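Local coordinates for anti-sigma-I factor RsgI3 (Clostridium thermocellum, PDB 6QE7), which probably holds the sigma factor SigI3 inactive until its extracellular tandem PA14 domains, which bind pectin, sense plant polysaccharide, at residues D150-Y158 with F169-W180. Residues are numbered along the deposited sequence; the frame is centred on the assembly and turned at random.
Sequences DVNGLSAEY and FTRIDDAINFNW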
ATOM      1  N   ASP A 150      -4.701  -2.877   7.614  1.00 60.00           N
ATOM      2  CA  ASP A 150      -5.781  -1.902   7.354  1.00 53.37           C
ATOM      3  C   ASP A 150      -7.064  -2.706   7.153  1.00 43.55           C
ATOM      4  O   ASP A 150      -6.990  -3.882   7.024  1.00 44.14           O
ATOM      5  CB  ASP A 150      -5.413  -1.008   6.179  1.00 53.35           C
ATOM      6  CG  ASP A 150      -6.275   0.224   5.995  1.00 50.49           C
ATOM      7  OD1 ASP A 150      -6.988   0.672   6.948  1.00 51.76           O
ATOM      8  OD2 ASP A 150      -6.232   0.724   4.883  1.00 50.12           O
ATOM      9  N   VAL A 151      -8.196  -2.052   7.229  1.00 40.32           N
ATOM     10  CA  VAL A 151      -9.553  -2.630   7.134  1.00 41.95           C
ATOM     11  C   VAL A 151     -10.015  -2.462   5.689  1.00 38.50           C
ATOM     12  O   VAL A 151      -9.767  -1.429   5.088  1.00 41.52           O
ATOM     13  CB  VAL A 151     -10.463  -1.938   8.184  1.00 44.65           C
ATOM     14  CG1 VAL A 151     -11.954  -2.120   7.952  1.00 58.29           C
ATOM     15  CG2 VAL A 151     -10.124  -2.463   9.575  1.00 53.72           C
ATOM     16  N   ASN A 152     -10.762  -3.420   5.186  1.00 37.81           N
ATOM     17  CA  ASN A 152     -11.314  -3.326   3.819  1.00 42.33           C
ATOM     18  C   ASN A 152     -12.551  -2.429   3.822  1.00 37.57           C
ATOM     19  O   ASN A 152     -13.089  -2.242   4.854  1.00 40.15           O
ATOM     20  CB  ASN A 152     -11.576  -4.697   3.241  1.00 38.22           C
ATOM     21  CG  ASN A 152     -10.352  -5.263   2.546  1.00 45.39           C
ATOM     22  OD1 ASN A 152     -10.115  -6.434   2.715  1.00 37.14           O
ATOM     23  ND2 ASN A 152      -9.591  -4.481   1.767  1.00 36.41           N
ATOM     24  N   GLY A 153     -12.888  -1.841   2.685  1.00 36.04           N
ATOM     25  CA  GLY A 153     -13.931  -0.797   2.618  1.00 33.07           C
ATOM     26  C   GLY A 153     -13.328   0.571   2.614  1.00 32.63           C
ATOM     27  O   GLY A 153     -12.098   0.717   2.509  1.00 31.33           O
ATOM     28  N   LEU A 154     -14.182   1.557   2.689  1.00 27.81           N
ATOM     29  CA  LEU A 154     -13.786   2.956   2.641  1.00 29.78           C
ATOM     30  C   LEU A 154     -14.379   3.714   3.822  1.00 35.47           C
ATOM     31  O   LEU A 154     -15.506   3.343   4.306  1.00 38.60           O
ATOM     32  CB  LEU A 154     -14.219   3.518   1.293  1.00 26.80           C
ATOM     33  CG  LEU A 154     -13.542   2.920   0.075  1.00 26.86           C
ATOM     34  CD1 LEU A 154     -14.215   3.451  -1.157  1.00 28.65           C
ATOM     35  CD2 LEU A 154     -12.025   3.255   0.032  1.00 24.90           C
ATOM     36  N   SER A 155     -13.648   4.722   4.306  1.00 33.49           N
ATOM     37  CA  SER A 155     -14.152   5.668   5.345  1.00 33.91           C
ATOM     38  C   SER A 155     -15.145   6.618   4.715  1.00 37.64           C
ATOM     39  O   SER A 155     -14.726   7.403   3.868  1.00 37.31           O
ATOM     40  CB  SER A 155     -13.071   6.445   5.997  1.00 36.39           C
ATOM     41  OG  SER A 155     -12.112   5.522   6.424  1.00 40.16           O
ATOM     42  N   ALA A 156     -16.393   6.547   5.194  1.00 40.47           N
ATOM     43  CA  ALA A 156     -17.554   7.296   4.697  1.00 38.85           C
ATOM     44  C   ALA A 156     -17.883   8.340   5.749  1.00 38.48           C
ATOM     45  O   ALA A 156     -17.927   7.996   6.950  1.00 35.11           O
ATOM     46  CB  ALA A 156     -18.710   6.364   4.447  1.00 40.21           C
ATOM     47  N   GLU A 157     -17.990   9.575   5.297  1.00 38.05           N
ATOM     48  CA  GLU A 157     -18.662  10.651   6.044  1.00 36.53           C
ATOM     49  C   GLU A 157     -20.040  10.882   5.419  1.00 32.21           C
ATOM     50  O   GLU A 157     -20.115  11.216   4.192  1.00 37.26           O
ATOM     51  CB  GLU A 157     -17.760  11.863   6.062  1.00 36.01           C
ATOM     52  CG  GLU A 157     -16.294  11.551   6.360  1.00 46.15           C
ATOM     53  CD  GLU A 157     -15.386  12.712   5.938  1.00 42.29           C
ATOM     54  OE1 GLU A 157     -15.129  12.864   4.739  1.00 47.54           O
ATOM     55  OE2 GLU A 157     -15.032  13.535   6.801  1.00 59.68           O
ATOM     56  N   TYR A 158     -21.093  10.786   6.244  1.00 33.00           N
ATOM     57  CA  TYR A 158     -22.496  11.083   5.830  1.00 36.60           C
ATOM     58  C   TYR A 158     -22.903  12.479   6.286  1.00 34.63           C
ATOM     59  O   TYR A 158     -22.717  12.814   7.445  1.00 40.22           O
ATOM     60  CB  TYR A 158     -23.444  10.025   6.363  1.00 30.93           C
ATOM     61  CG  TYR A 158     -23.266   8.743   5.630  1.00 32.63           C
ATOM     62  CD1 TYR A 158     -22.135   7.980   5.785  1.00 36.86           C
ATOM     63  CD2 TYR A 158     -24.219   8.300   4.756  1.00 35.89           C
ATOM     64  CE1 TYR A 158     -22.000   6.763   5.133  1.00 37.42           C
ATOM     65  CE2 TYR A 158     -24.074   7.119   4.053  1.00 35.62           C
ATOM     66  CZ  TYR A 158     -22.931   6.358   4.204  1.00 38.73           C
ATOM     67  OH  TYR A 158     -22.766   5.204   3.468  1.00 33.28           O
ATOM     68  N   PHE A 169     -22.436  11.508  10.701  1.00 46.46           N
ATOM     69  CA  PHE A 169     -21.744  10.316  11.238  1.00 44.16           C
ATOM     70  C   PHE A 169     -20.708   9.834  10.212  1.00 38.40           C
ATOM     71  O   PHE A 169     -20.763  10.151   9.029  1.00 38.95           O
ATOM     72  CB  PHE A 169     -22.733   9.221  11.676  1.00 43.16           C
ATOM     73  CG  PHE A 169     -23.575   8.627  10.567  1.00 40.45           C
ATOM     74  CD1 PHE A 169     -23.099   7.570   9.819  1.00 39.97           C
ATOM     75  CD2 PHE A 169     -24.841   9.135  10.257  1.00 34.73           C
ATOM     76  CE1 PHE A 169     -23.828   7.051   8.753  1.00 36.07           C
ATOM     77  CE2 PHE A 169     -25.590   8.586   9.226  1.00 46.41           C
ATOM     78  CZ  PHE A 169     -25.077   7.556   8.466  1.00 44.77           C
ATOM     79  N   THR A 170     -19.756   9.080  10.729  1.00 40.05           N
ATOM     80  CA  THR A 170     -18.685   8.386   9.993  1.00 38.62           C
ATOM     81  C   THR A 170     -18.894   6.906  10.248  1.00 40.12           C
ATOM     82  O   THR A 170     -19.267   6.558  11.361  1.00 44.04           O
ATOM     83  CB  THR A 170     -17.287   8.781  10.504  1.00 45.95           C
ATOM     84  OG1 THR A 170     -17.093  10.141  10.107  1.00 50.59           O
ATOM     85  CG2 THR A 170     -16.174   7.902   9.959  1.00 61.65           C
ATOM     86  N   ARG A 171     -18.667   6.101   9.234  1.00 37.90           N
ATOM     87  CA  ARG A 171     -18.499   4.646   9.397  1.00 41.28           C
ATOM     88  C   ARG A 171     -17.643   4.148   8.221  1.00 39.38           C
ATOM     89  O   ARG A 171     -17.387   4.917   7.257  1.00 40.06           O
ATOM     90  CB  ARG A 171     -19.872   3.976   9.406  1.00 31.54           C
ATOM     91  CG  ARG A 171     -20.614   4.219   8.104  1.00 33.76           C
ATOM     92  CD  ARG A 171     -21.998   3.661   8.125  1.00 35.31           C
ATOM     93  NE  ARG A 171     -22.634   3.663   6.813  1.00 35.83           N
ATOM     94  CZ  ARG A 171     -23.967   3.656   6.618  1.00 39.18           C
ATOM     95  NH1 ARG A 171     -24.767   3.732   7.663  1.00 40.64           N
ATOM     96  NH2 ARG A 171     -24.497   3.614   5.399  1.00 38.12           N
ATOM     97  N   ILE A 172     -17.304   2.873   8.266  1.00 38.51           N
ATOM     98  CA  ILE A 172     -16.657   2.179   7.127  1.00 33.69           C
ATOM     99  C   ILE A 172     -17.704   1.415   6.333  1.00 28.00           C
ATOM    100  O   ILE A 172     -18.361   0.555   6.863  1.00 35.83           O
ATOM    101  CB  ILE A 172     -15.519   1.319   7.663  1.00 39.33           C
ATOM    102  CG1 ILE A 172     -14.426   2.224   8.269  1.00 37.98           C
ATOM    103  CG2 ILE A 172     -14.999   0.448   6.528  1.00 43.09           C
ATOM    104  CD1 ILE A 172     -13.437   1.500   9.105  1.00 37.70           C
ATOM    105  N   ASP A 173     -17.878   1.785   5.076  1.00 29.99           N
ATOM    106  CA  ASP A 173     -18.740   1.084   4.095  1.00 28.88           C
ATOM    107  C   ASP A 173     -17.855   0.019   3.427  1.00 31.96           C
ATOM    108  O   ASP A 173     -16.664   0.310   3.101  1.00 28.84           O
ATOM    109  CB  ASP A 173     -19.361   2.133   3.177  1.00 32.14           C
ATOM    110  CG  ASP A 173     -20.441   2.985   3.849  1.00 33.72           C
ATOM    111  OD1 ASP A 173     -20.928   2.567   4.883  1.00 33.03           O
ATOM    112  OD2 ASP A 173     -20.778   4.089   3.331  1.00 34.63           O
ATOM    113  N   ASP A 174     -18.341  -1.202   3.315  1.00 32.72           N
ATOM    114  CA  ASP A 174     -17.602  -2.337   2.712  1.00 39.07           C
ATOM    115  C   ASP A 174     -17.321  -2.047   1.238  1.00 38.47           C
ATOM    116  O   ASP A 174     -16.341  -2.525   0.693  1.00 31.99           O
ATOM    117  CB  ASP A 174     -18.399  -3.631   2.858  1.00 40.75           C
ATOM    118  CG  ASP A 174     -18.462  -4.070   4.302  1.00 53.78           C
ATOM    119  OD1 ASP A 174     -17.777  -3.421   5.168  1.00 58.35           O
ATOM    120  OD2 ASP A 174     -19.205  -5.043   4.570  1.00 67.77           O
ATOM    121  N   ALA A 175     -18.203  -1.324   0.584  1.00 34.45           N
ATOM    122  CA  ALA A 175     -18.069  -1.027  -0.848  1.00 36.01           C
ATOM    123  C   ALA A 175     -19.039   0.091  -1.188  1.00 38.47           C
ATOM    124  O   ALA A 175     -19.826   0.518  -0.299  1.00 36.61           O
ATOM    125  CB  ALA A 175     -18.356  -2.265  -1.650  1.00 35.28           C
ATOM    126  N   ILE A 176     -18.939   0.592  -2.400  1.00 33.14           N
ATOM    127  CA  ILE A 176     -19.854   1.665  -2.845  1.00 34.03           C
ATOM    128  C   ILE A 176     -20.858   0.968  -3.749  1.00 32.56           C
ATOM    129  O   ILE A 176     -20.609   0.814  -4.967  1.00 31.84           O
ATOM    130  CB  ILE A 176     -19.127   2.843  -3.497  1.00 36.04           C
ATOM    131  CG1 ILE A 176     -18.039   3.419  -2.587  1.00 36.88           C
ATOM    132  CG2 ILE A 176     -20.147   3.926  -3.912  1.00 39.73           C
ATOM    133  CD1 ILE A 176     -17.324   4.573  -3.179  1.00 33.54           C
ATOM    134  N   ASN A 177     -21.918   0.490  -3.117  1.00 32.41           N
ATOM    135  CA  ASN A 177     -22.956  -0.314  -3.787  1.00 37.77           C
ATOM    136  C   ASN A 177     -24.272  -0.165  -3.031  1.00 30.87           C
ATOM    137  O   ASN A 177     -24.583  -1.051  -2.203  1.00 37.40           O
ATOM    138  CB  ASN A 177     -22.558  -1.789  -3.811  1.00 38.14           C
ATOM    139  CG  ASN A 177     -23.437  -2.579  -4.754  1.00 41.90           C
ATOM    140  OD1 ASN A 177     -24.275  -2.006  -5.470  1.00 45.36           O
ATOM    141  ND2 ASN A 177     -23.304  -3.891  -4.691  1.00 34.90           N
ATOM    142  N   PHE A 178     -24.937   0.959  -3.203  1.00 35.41           N
ATOM    143  CA  PHE A 178     -26.098   1.335  -2.361  1.00 35.03           C
ATOM    144  C   PHE A 178     -27.296   1.638  -3.255  1.00 36.15           C
ATOM    145  O   PHE A 178     -27.192   2.375  -4.276  1.00 43.74           O
ATOM    146  CB  PHE A 178     -25.743   2.496  -1.441  1.00 42.03           C
ATOM    147  CG  PHE A 178     -24.793   2.131  -0.331  1.00 42.32           C
ATOM    148  CD1 PHE A 178     -25.216   1.368   0.742  1.00 39.95           C
ATOM    149  CD2 PHE A 178     -23.453   2.528  -0.376  1.00 46.28           C
ATOM    150  CE1 PHE A 178     -24.366   1.096   1.796  1.00 38.72           C
ATOM    151  CE2 PHE A 178     -22.581   2.222   0.660  1.00 35.67           C
ATOM    152  CZ  PHE A 178     -23.035   1.476   1.728  1.00 45.84           C
ATOM    153  N   ASN A 179     -28.381   0.933  -2.962  1.00 42.18           N
ATOM    154  CA  ASN A 179     -29.747   1.210  -3.463  1.00 52.65           C
ATOM    155  C   ASN A 179     -30.556   1.576  -2.209  1.00 50.14           C
ATOM    156  O   ASN A 179     -30.996   0.656  -1.466  1.00 43.45           O
ATOM    157  CB  ASN A 179     -30.279   0.031  -4.272  1.00 54.18           C
ATOM    158  CG  ASN A 179     -31.743   0.181  -4.638  1.00 58.83           C
ATOM    159  OD1 ASN A 179     -32.208   1.218  -5.101  1.00 53.19           O
ATOM    160  ND2 ASN A 179     -32.486  -0.891  -4.483  1.00 75.84           N
ATOM    161  N   TRP A 180     -30.624   2.854  -1.859  1.00 39.91           N
ATOM    162  CA  TRP A 180     -31.297   3.244  -0.591  1.00 44.19           C
ATOM    163  C   TRP A 180     -32.823   3.340  -0.755  1.00 52.04           C
ATOM    164  O   TRP A 180     -33.502   2.970   0.221  1.00 71.24           O
ATOM    165  CB  TRP A 180     -30.697   4.508  -0.034  1.00 42.68           C
ATOM    166  CG  TRP A 180     -29.370   4.265   0.607  1.00 43.22           C
ATOM    167  CD1 TRP A 180     -29.079   3.426   1.634  1.00 39.91           C
ATOM    168  CD2 TRP A 180     -28.139   4.886   0.231  1.00 41.14           C
ATOM    169  NE1 TRP A 180     -27.754   3.503   1.942  1.00 39.64           N
ATOM    170  CE2 TRP A 180     -27.163   4.417   1.121  1.00 44.85           C
ATOM    171  CE3 TRP A 180     -27.769   5.787  -0.776  1.00 38.90           C
ATOM    172  CZ2 TRP A 180     -25.835   4.833   1.029  1.00 47.81           C
ATOM    173  CZ3 TRP A 180     -26.465   6.198  -0.862  1.00 42.60           C
ATOM    174  CH2 TRP A 180     -25.507   5.738   0.044  1.00 43.99           C
TER
HETATM  175  O   HOH W   1     -14.721  -3.458   6.600  1.00 53.33           O
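Tyr-158 packs against two side chains of the neighbouring strand, Phe-169 and Arg-171. The two aromatic rings are nearly parallel, 11° apart, but slid so far that they barely overlap. CB of Tyr-158 sits over the face of the Phe-169 ring, 3.8 Å from its centroid. Arg-171 makes an off-centre cation-pi contact, its CZ 4.3 Å from the Tyr-158 ring centroid. Arg-171 CG stands between its own backbone N and carbonyl carbon (chi1 61°), and the extended chain from there brings the guanidinium obliquely against the tyrosine ring.

A salt bridge steadies that group: Arg-171 NE, tilted 20° from its partner's direction out of the guanidinium plane, donates to the syn lone pair of Asp-173 OD1 at 2.8 Å. Asp-173 OD2 accepts a bond from the indole of Trp-198, so both carboxylate oxygens are engaged. The edge of the Trp-180 ring meets the Tyr-158 ring edge, CZ2 4.2 Å from CE2 of the tyrosine.

Backbone pairing sets these positions. Leu-154 and Asp-173 exchange two hydrogen bonds, as do Ala-156 and Arg-171. Tyr-158 N adds a nearly straight bond to Phe-169 O at 2.9 Å. Just before the strand, Gly-153 CA comes within 3.0 Å of Asp-173 O; this closeness and the backbone angles suit a glycine. Beyond strand 169-173, Ile-176 CD1 meets Leu-154 CD1 at 3.9 Å, the side chains crossing at about a right angle.

On the face of Ser-155 and Glu-157, Glu-157 forms a salt bridge with Arg-197 of the adjacent strand 193-202. Strands 154-159 and 167-173 form an antiparallel beta hairpin at the edge of one sheet. Strand 177-179 then joins the other sheet of the second PA14 domain's beta sandwich.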